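Local coordinates for protein putative esterase (Uncultured bacterium, PDB 7C4D) that probably hydrolyses carboxylic ester bonds, as a marine bacterial carboxylesterase of the alpha/beta hydrolase fold, at residues A[33-36]-A[37-40]; A[74-77]-A[78-82]; A[196-199]-A[200-203]. All coordinates share one frame; numbering follows the deposited sequence.

Interaction 1: residues A[33-36]-A[37-40]. With SO4 (sulfate ion), chain E.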
loop_
_atom_site.group_PDB
_atom_site.type_symbol
_atom_site.label_atom_id
_atom_site.label_comp_id
_atom_site.label_asym_id
_atom_site.label_seq_id
_atom_site.Cartn_x
_atom_site.Cartn_y
_atom_site.Cartn_z
ATOM N N TYR A 33 6.186 -1.512 3.682
ATOM C CA TYR A 33 6.817 -0.708 4.730
ATOM C C TYR A 33 5.904 0.395 5.295
ATOM O O TYR A 33 6.374 1.183 6.131
ATOM C CB TYR A 33 8.179 -0.120 4.323
ATOM C CG TYR A 33 9.094 -1.120 3.670
ATOM C CD1 TYR A 33 9.567 -2.202 4.392
ATOM C CD2 TYR A 33 9.504 -0.982 2.351
ATOM C CE1 TYR A 33 10.386 -3.153 3.814
ATOM C CE2 TYR A 33 10.332 -1.930 1.757
ATOM C CZ TYR A 33 10.762 -3.025 2.490
ATOM O OH TYR A 33 11.574 -3.982 1.956
ATOM N N GLY A 34 4.642 0.510 4.820
ATOM C CA GLY A 34 3.730 1.532 5.345
ATOM C C GLY A 34 2.798 0.949 6.398
ATOM O O GLY A 34 2.919 -0.224 6.745
ATOM N N SER A 35 1.866 1.767 6.907
ATOM C CA SER A 35 0.748 1.285 7.706
ATOM C C SER A 35 -0.428 2.252 7.546
ATOM O O SER A 35 -0.355 3.189 6.759
ATOM C CB SER A 35 1.114 1.128 9.158
ATOM O OG SER A 35 1.341 2.399 9.724
ATOM N N GLY A 36 -1.522 1.973 8.259
ATOM C CA GLY A 36 -2.667 2.858 8.256
ATOM C C GLY A 36 -2.293 4.256 8.750
ATOM O O GLY A 36 -2.812 5.238 8.218
ATOM N N ASP A 37 -1.295 4.330 9.656
ATOM C CA ASP A 37 -0.828 5.601 10.195
ATOM C C ASP A 37 -0.413 6.604 9.134
ATOM O O ASP A 37 -0.486 7.805 9.378
ATOM C CB ASP A 37 0.282 5.448 11.234
ATOM C CG ASP A 37 -0.274 4.931 12.557
ATOM O OD1 ASP A 37 -1.496 4.840 12.694
ATOM O OD2 ASP A 37 0.514 4.619 13.410
ATOM N N ASN A 38 0.056 6.134 7.977
ATOM C CA ASN A 38 0.485 7.087 6.953
ATOM C C ASN A 38 -0.741 7.715 6.263
ATOM O O ASN A 38 -0.587 8.628 5.469
ATOM C CB ASN A 38 1.462 6.427 5.976
ATOM C CG ASN A 38 2.727 5.924 6.661
ATOM O OD1 ASN A 38 3.354 6.650 7.415
ATOM N ND2 ASN A 38 3.110 4.694 6.416
ATOM N N TRP A 39 -1.954 7.225 6.558
ATOM C CA TRP A 39 -3.170 7.681 5.889
ATOM C C TRP A 39 -4.021 8.551 6.832
ATOM O O TRP A 39 -5.141 8.907 6.484
ATOM C CB TRP A 39 -3.931 6.477 5.241
ATOM C CG TRP A 39 -3.151 5.956 4.070
ATOM C CD1 TRP A 39 -2.076 5.107 4.111
ATOM C CD2 TRP A 39 -3.258 6.391 2.701
ATOM N NE1 TRP A 39 -1.569 4.927 2.850
ATOM C CE2 TRP A 39 -2.267 5.698 1.963
ATOM C CE3 TRP A 39 -4.140 7.221 2.005
ATOM C CZ2 TRP A 39 -2.079 5.908 0.596
ATOM C CZ3 TRP A 39 -3.989 7.383 0.647
ATOM C CH2 TRP A 39 -2.970 6.731 -0.056
ATOM N N ILE A 40 -3.486 8.917 8.014
ATOM C CA ILE A 40 -4.227 9.637 9.055
ATOM C C ILE A 40 -4.777 10.958 8.501
ATOM O O ILE A 40 -5.945 11.270 8.621
ATOM C CB ILE A 40 -3.358 9.859 10.326
ATOM C CG1 ILE A 40 -3.272 8.595 11.184
ATOM C CG2 ILE A 40 -3.810 11.072 11.171
ATOM C CD1 ILE A 40 -2.129 8.588 12.179
HETATM S S SO4 E . 2.041 4.225 2.616
HETATM O O1 SO4 E . 1.932 3.832 3.996
HETATM O O2 SO4 E . 3.154 3.513 2.026
HETATM O O3 SO4 E . 0.835 3.873 1.893
HETATM O O4 SO4 E . 2.261 5.639 2.523
HETATM O O HOH W 1 5.912 3.681 7.227
#
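The amide of Asn38 folds back over the backbone of Gly34, its ND2 3.4 Å from Gly34 CA. From there ND2 donates to O1 of a bound sulfate at 2.8 Å (N-H...O angle 147°) and to a water that in turn donates to Tyr33 O. The first torsion explains the reach: with chi1 at -61°, CG stands opposite the carbonyl carbon and the amide runs back toward the preceding residues. A CB on Gly34 would collide with sulfate O1 as the ion is bound here.

Trp39 approaches the same ion with its ring edge. NE1 donates to sulfate O3 at 2.8 Å, and O3 lies in the indole plane, as does Ser35 O, which stands 3.7 Å from CD1. The two side chains thus grip different oxygens of one anion, which His256 and the backbone N of Gly31 also bind. The sulfate probably comes from the crystallisation liquor. The indole of Trp39 lies near, without touching, the residues of a GxSxG pattern, consistent with a nucleophile elbow of this fold.

The turn beneath is held by its backbone. Asn38 N donates to Ser35 O at 3.2 Å, and Trp39 N to Gly36 O at 2.7 Å; such i to i+3 pairing is that of the 3-10 turn. Ser35 OG accepts from Asp37 N at 3.3 Å, a bent bond at the start of the turn.

Residues 33-40 run through the loop from strand 25-29 to helix 40-46. Tyr33 is packed among side chains of helices 131-144 and 168-175, Lys176 holds Asn38 OD1, and the indole stacks with His256 and meets Phe263 of helix 260-270 edge-to-face.

Interaction 2: residues A[74-77]-A[78-82]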
loop_
_atom_site.group_PDB
_atom_site.type_symbol
_atom_site.label_atom_id
_atom_site.label_comp_id
_atom_site.label_asym_id
_atom_site.label_seq_id
_atom_site.Cartn_x
_atom_site.Cartn_y
_atom_site.Cartn_z
ATOM N N MET A 74 -2.838 -11.870 0.794
ATOM C CA MET A 74 -3.176 -10.509 1.199
ATOM C C MET A 74 -4.603 -10.178 0.784
ATOM O O MET A 74 -5.335 -9.657 1.599
ATOM C CB MET A 74 -2.154 -9.492 0.684
ATOM C CG MET A 74 -0.826 -9.663 1.397
ATOM S SD MET A 74 0.457 -8.406 1.338
ATOM C CE MET A 74 0.905 -8.511 -0.390
ATOM N N ALA A 75 -5.032 -10.639 -0.411
ATOM C CA ALA A 75 -6.399 -10.499 -0.905
ATOM C C ALA A 75 -7.373 -11.217 0.003
ATOM O O ALA A 75 -8.497 -10.745 0.211
ATOM C CB ALA A 75 -6.539 -11.023 -2.315
ATOM N N GLU A 76 -6.939 -12.387 0.503
ATOM C CA GLU A 76 -7.787 -13.194 1.366
ATOM C C GLU A 76 -7.973 -12.524 2.728
ATOM O O GLU A 76 -9.073 -12.561 3.280
ATOM C CB GLU A 76 -7.283 -14.645 1.507
ATOM C CG GLU A 76 -8.422 -15.602 1.867
ATOM C CD GLU A 76 -9.532 -15.603 0.823
ATOM O OE1 GLU A 76 -9.201 -15.523 -0.390
ATOM O OE2 GLU A 76 -10.720 -15.640 1.214
ATOM N N ASP A 77 -6.868 -12.013 3.282
ATOM C CA ASP A 77 -6.869 -11.162 4.476
ATOM C C ASP A 77 -7.903 -10.045 4.356
ATOM O O ASP A 77 -8.731 -9.874 5.258
ATOM C CB ASP A 77 -5.496 -10.541 4.728
ATOM C CG ASP A 77 -4.414 -11.555 5.075
ATOM O OD1 ASP A 77 -4.762 -12.751 5.314
ATOM O OD2 ASP A 77 -3.239 -11.143 5.124
ATOM N N LEU A 78 -7.876 -9.352 3.206
ATOM C CA LEU A 78 -8.831 -8.303 2.879
ATOM C C LEU A 78 -10.242 -8.865 2.876
ATOM O O LEU A 78 -11.128 -8.288 3.518
ATOM C CB LEU A 78 -8.476 -7.630 1.540
ATOM C CG LEU A 78 -9.386 -6.461 1.141
ATOM C CD1 LEU A 78 -9.495 -5.415 2.267
ATOM C CD2 LEU A 78 -8.876 -5.824 -0.148
ATOM N N HIS A 79 -10.437 -9.999 2.170
ATOM C CA HIS A 79 -11.765 -10.615 2.041
ATOM C C HIS A 79 -12.352 -11.009 3.409
ATOM O O HIS A 79 -13.526 -10.756 3.714
ATOM C CB HIS A 79 -11.706 -11.805 1.072
ATOM C CG HIS A 79 -13.014 -12.479 0.853
ATOM N ND1 HIS A 79 -13.102 -13.787 0.446
ATOM C CD2 HIS A 79 -14.284 -12.033 0.961
ATOM C CE1 HIS A 79 -14.367 -14.124 0.321
ATOM N NE2 HIS A 79 -15.107 -13.068 0.624
ATOM N N GLU A 80 -11.503 -11.614 4.251
ATOM C CA GLU A 80 -11.855 -11.993 5.616
ATOM C C GLU A 80 -12.193 -10.770 6.481
ATOM O O GLU A 80 -13.152 -10.810 7.249
ATOM C CB GLU A 80 -10.715 -12.772 6.291
ATOM C CG GLU A 80 -10.416 -14.127 5.664
ATOM C CD GLU A 80 -11.612 -15.042 5.449
ATOM O OE1 GLU A 80 -11.616 -15.774 4.423
ATOM O OE2 GLU A 80 -12.534 -15.029 6.306
ATOM N N PHE A 81 -11.391 -9.703 6.378
ATOM C CA PHE A 81 -11.679 -8.447 7.063
ATOM C C PHE A 81 -13.071 -7.912 6.722
ATOM O O PHE A 81 -13.835 -7.505 7.610
ATOM C CB PHE A 81 -10.564 -7.414 6.869
ATOM C CG PHE A 81 -10.931 -6.068 7.426
ATOM C CD1 PHE A 81 -10.738 -5.774 8.763
ATOM C CD2 PHE A 81 -11.575 -5.137 6.632
ATOM C CE1 PHE A 81 -11.122 -4.543 9.276
ATOM C CE2 PHE A 81 -11.951 -3.905 7.145
ATOM C CZ PHE A 81 -11.716 -3.601 8.467
ATOM N N ILE A 82 -13.405 -7.925 5.427
ATOM C CA ILE A 82 -14.682 -7.424 4.953
ATOM C C ILE A 82 -15.826 -8.289 5.503
ATOM O O ILE A 82 -16.870 -7.759 5.907
ATOM C CB ILE A 82 -14.611 -7.286 3.411
ATOM C CG1 ILE A 82 -13.763 -6.047 3.050
ATOM C CG2 ILE A 82 -15.992 -7.210 2.803
ATOM C CD1 ILE A 82 -13.181 -6.019 1.659
#
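His79 and Glu76 run alongside each other one helical turn apart, and ND1 of His79 donates to Glu76 OE2 at 3.1 Å. The bond is bent (N-H...O angle 145°): the histidine nitrogen stands above the carboxylate plane, OE2 is tilted from the ring plane, and the two planes are 76° apart. Glu76 attains this position by sending CG away from its backbone N (chi1 -155°) and then bending at chi2, which curls the carboxylate along the helix. The same OE2 is 3.3 Å from Glu80 OE1, a pairing of like charges. It is probably eased by the donor on His79 and by Lys83, which forms a salt bridge with Glu80 OE1. The His79 side chain also meets the ring of His109 and touches Phe105. Cutting Glu76 back to an alanine is likely to leave His79 ND1 without this acceptor, the side chain then resting on His109 and Phe105.

These three residues form the partly exposed side, where the polar ends meet and Glu80 CG also lies 3.2 Å from Glu76 O. The other side is buried and apolar, carried by Leu78, Phe81 and Ile82. Regular i to i+4 bonds run beneath both sides, among them Glu80 N to Glu76 O at 2.8 Å and Phe81 N to Asp77 O at 2.9 Å. Asp77 is buried too, but its carboxylate is satisfied outside the helix, by a salt bridge from Arg58 and by the backbone N of Leu12.

Helix 71-84 therefore turns its apolar side to the central sheet and its neighbouring helix: Leu78 packs on Ile27 and Leu29 of strand 25-29 and on Phe105 of helix 97-108, Ile82 on Ile27 and Phe105, and Phe81 meets Phe16 of strand 16-19 edge-to-face.

Interaction 3: residues A[196-199]-A[200-203]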
loop_
_atom_site.group_PDB
_atom_site.type_symbol
_atom_site.label_atom_id
_atom_site.label_comp_id
_atom_site.label_asym_id
_atom_site.label_seq_id
_atom_site.Cartn_x
_atom_site.Cartn_y
_atom_site.Cartn_z
ATOM N N GLU A 196 11.587 -9.839 2.291
ATOM C CA GLU A 196 12.733 -10.217 1.466
ATOM C C GLU A 196 12.441 -11.479 0.667
ATOM O O GLU A 196 12.669 -11.501 -0.535
ATOM C CB GLU A 196 14.006 -10.411 2.285
ATOM C CG GLU A 196 15.229 -10.677 1.421
ATOM C CD GLU A 196 16.577 -10.710 2.131
ATOM O OE1 GLU A 196 16.731 -11.528 3.067
ATOM O OE2 GLU A 196 17.476 -9.922 1.748
ATOM N N LYS A 197 11.895 -12.507 1.323
ATOM C CA LYS A 197 11.653 -13.770 0.651
ATOM C C LYS A 197 10.321 -13.748 -0.098
ATOM O O LYS A 197 9.805 -14.822 -0.433
ATOM C CB LYS A 197 11.675 -14.933 1.652
ATOM C CG LYS A 197 12.988 -15.111 2.409
ATOM C CD LYS A 197 13.067 -16.402 3.184
ATOM C CE LYS A 197 14.414 -16.582 3.845
ATOM N NZ LYS A 197 14.820 -18.006 3.841
ATOM N N ASN A 198 9.760 -12.543 -0.327
ATOM C CA ASN A 198 8.553 -12.419 -1.131
ATOM C C ASN A 198 8.676 -11.313 -2.181
ATOM O O ASN A 198 7.664 -10.959 -2.804
ATOM C CB ASN A 198 7.295 -12.140 -0.295
ATOM C CG ASN A 198 6.773 -13.338 0.451
ATOM O OD1 ASN A 198 5.847 -14.014 -0.008
ATOM N ND2 ASN A 198 7.376 -13.594 1.606
ATOM N N ILE A 199 9.886 -10.768 -2.374
ATOM C CA ILE A 199 10.083 -9.660 -3.308
ATOM C C ILE A 199 9.633 -9.985 -4.742
ATOM O O ILE A 199 9.209 -9.105 -5.481
ATOM C CB ILE A 199 11.520 -9.099 -3.258
ATOM C CG1 ILE A 199 11.603 -7.692 -3.859
ATOM C CG2 ILE A 199 12.534 -10.053 -3.889
ATOM C CD1 ILE A 199 10.975 -6.595 -3.005
ATOM N N ILE A 200 9.739 -11.243 -5.162
ATOM C CA ILE A 200 9.284 -11.618 -6.491
ATOM C C ILE A 200 7.747 -11.586 -6.538
ATOM O O ILE A 200 7.161 -11.149 -7.526
ATOM C CB ILE A 200 9.898 -12.989 -6.891
ATOM C CG1 ILE A 200 11.419 -12.914 -7.073
ATOM C CG2 ILE A 200 9.210 -13.624 -8.100
ATOM C CD1 ILE A 200 11.880 -11.745 -7.915
ATOM N N ASN A 201 7.109 -12.130 -5.493
ATOM C CA ASN A 201 5.667 -12.139 -5.299
ATOM C C ASN A 201 5.111 -10.714 -5.340
ATOM O O ASN A 201 4.044 -10.478 -5.913
ATOM C CB ASN A 201 5.289 -12.795 -3.968
ATOM C CG ASN A 201 5.212 -14.301 -4.043
ATOM O OD1 ASN A 201 5.408 -14.876 -5.102
ATOM N ND2 ASN A 201 4.909 -14.947 -2.930
ATOM N N ILE A 202 5.870 -9.790 -4.754
ATOM C CA ILE A 202 5.416 -8.435 -4.506
ATOM C C ILE A 202 5.516 -7.634 -5.805
ATOM O O ILE A 202 4.669 -6.768 -6.052
ATOM C CB ILE A 202 6.206 -7.823 -3.331
ATOM C CG1 ILE A 202 5.786 -8.423 -1.986
ATOM C CG2 ILE A 202 6.124 -6.297 -3.299
ATOM C CD1 ILE A 202 6.674 -7.954 -0.844
ATOM N N MET A 203 6.504 -7.987 -6.657
ATOM C CA MET A 203 6.776 -7.238 -7.889
ATOM C C MET A 203 6.111 -7.874 -9.116
ATOM O O MET A 203 6.220 -7.319 -10.203
ATOM C CB MET A 203 8.264 -7.056 -8.183
ATOM C CG MET A 203 9.027 -6.349 -7.105
ATOM S SD MET A 203 8.645 -4.600 -7.107
ATOM C CE MET A 203 8.920 -4.198 -5.391
#
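Asn201 reaches back to Asn198 and donates from ND2 to its OD1 at 3.2 Å. The bond is bent (N-H...O angle 139°), and the two amide planes stand 55° apart. Both side chains leave with CG opposite the carbonyl carbon (chi1 -75° for Asn198), which brings the amides together on one side of the turn.

The backbone O of Asn198 is covered closely. Ile202 N donates to it at 2.9 Å, while CB of Asn201 packs against it at 3.2 Å. Further along, Ile199 CD1 touches Met203 CE at 4.0 Å, the two apolar chains crossing at an angle; the bond from Met203 N to Ile199 O is weak.

In the next shell, Asn198 OD1 also accepts from the backbone N of Met69, and its ND2 donates to the carbonyls of Ser194 and Asp67. Outside the turn, Ile199 rests on Ile140 of helix 131-144, which also carries Asn132 and His136 against Met203, while Ile202 packs on Leu32 and Met69.

Asn198 occupies the N-cap position of helix 199-203, yet its side chain makes no capping bond. Its amide is instead spent on the backbone of Asp67 and Met69 and back on Ser194, so the polar chemistry here joins helix 192-196 and the start of helix 199-203 to the 67-69 loop, and the buried amide has partners at both ends.

In the fold
From the N terminus, interaction 1 comes first, closing the 3-10 turn that leads from strand 25-29 into helix 40-46. Interaction 2 follows within helix 71-84, and interaction 3 lies much later, where helix 192-196 gives way to helix 199-203. The three are in series: none nests in or crosses another. Their centres lie 18 to 20 Å apart and none touches another, although the nearest atoms of interactions 2 and 3 approach to about 5 Å. Interaction 2 belongs to a helix packed on the central sheet, and Tyr71 OH of that helix is hydrogen-bonded to Ile202 O of interaction 3. Interactions 1 and 3 both meet helix 131-144, through Tyr33 and through Ile199 and Met203.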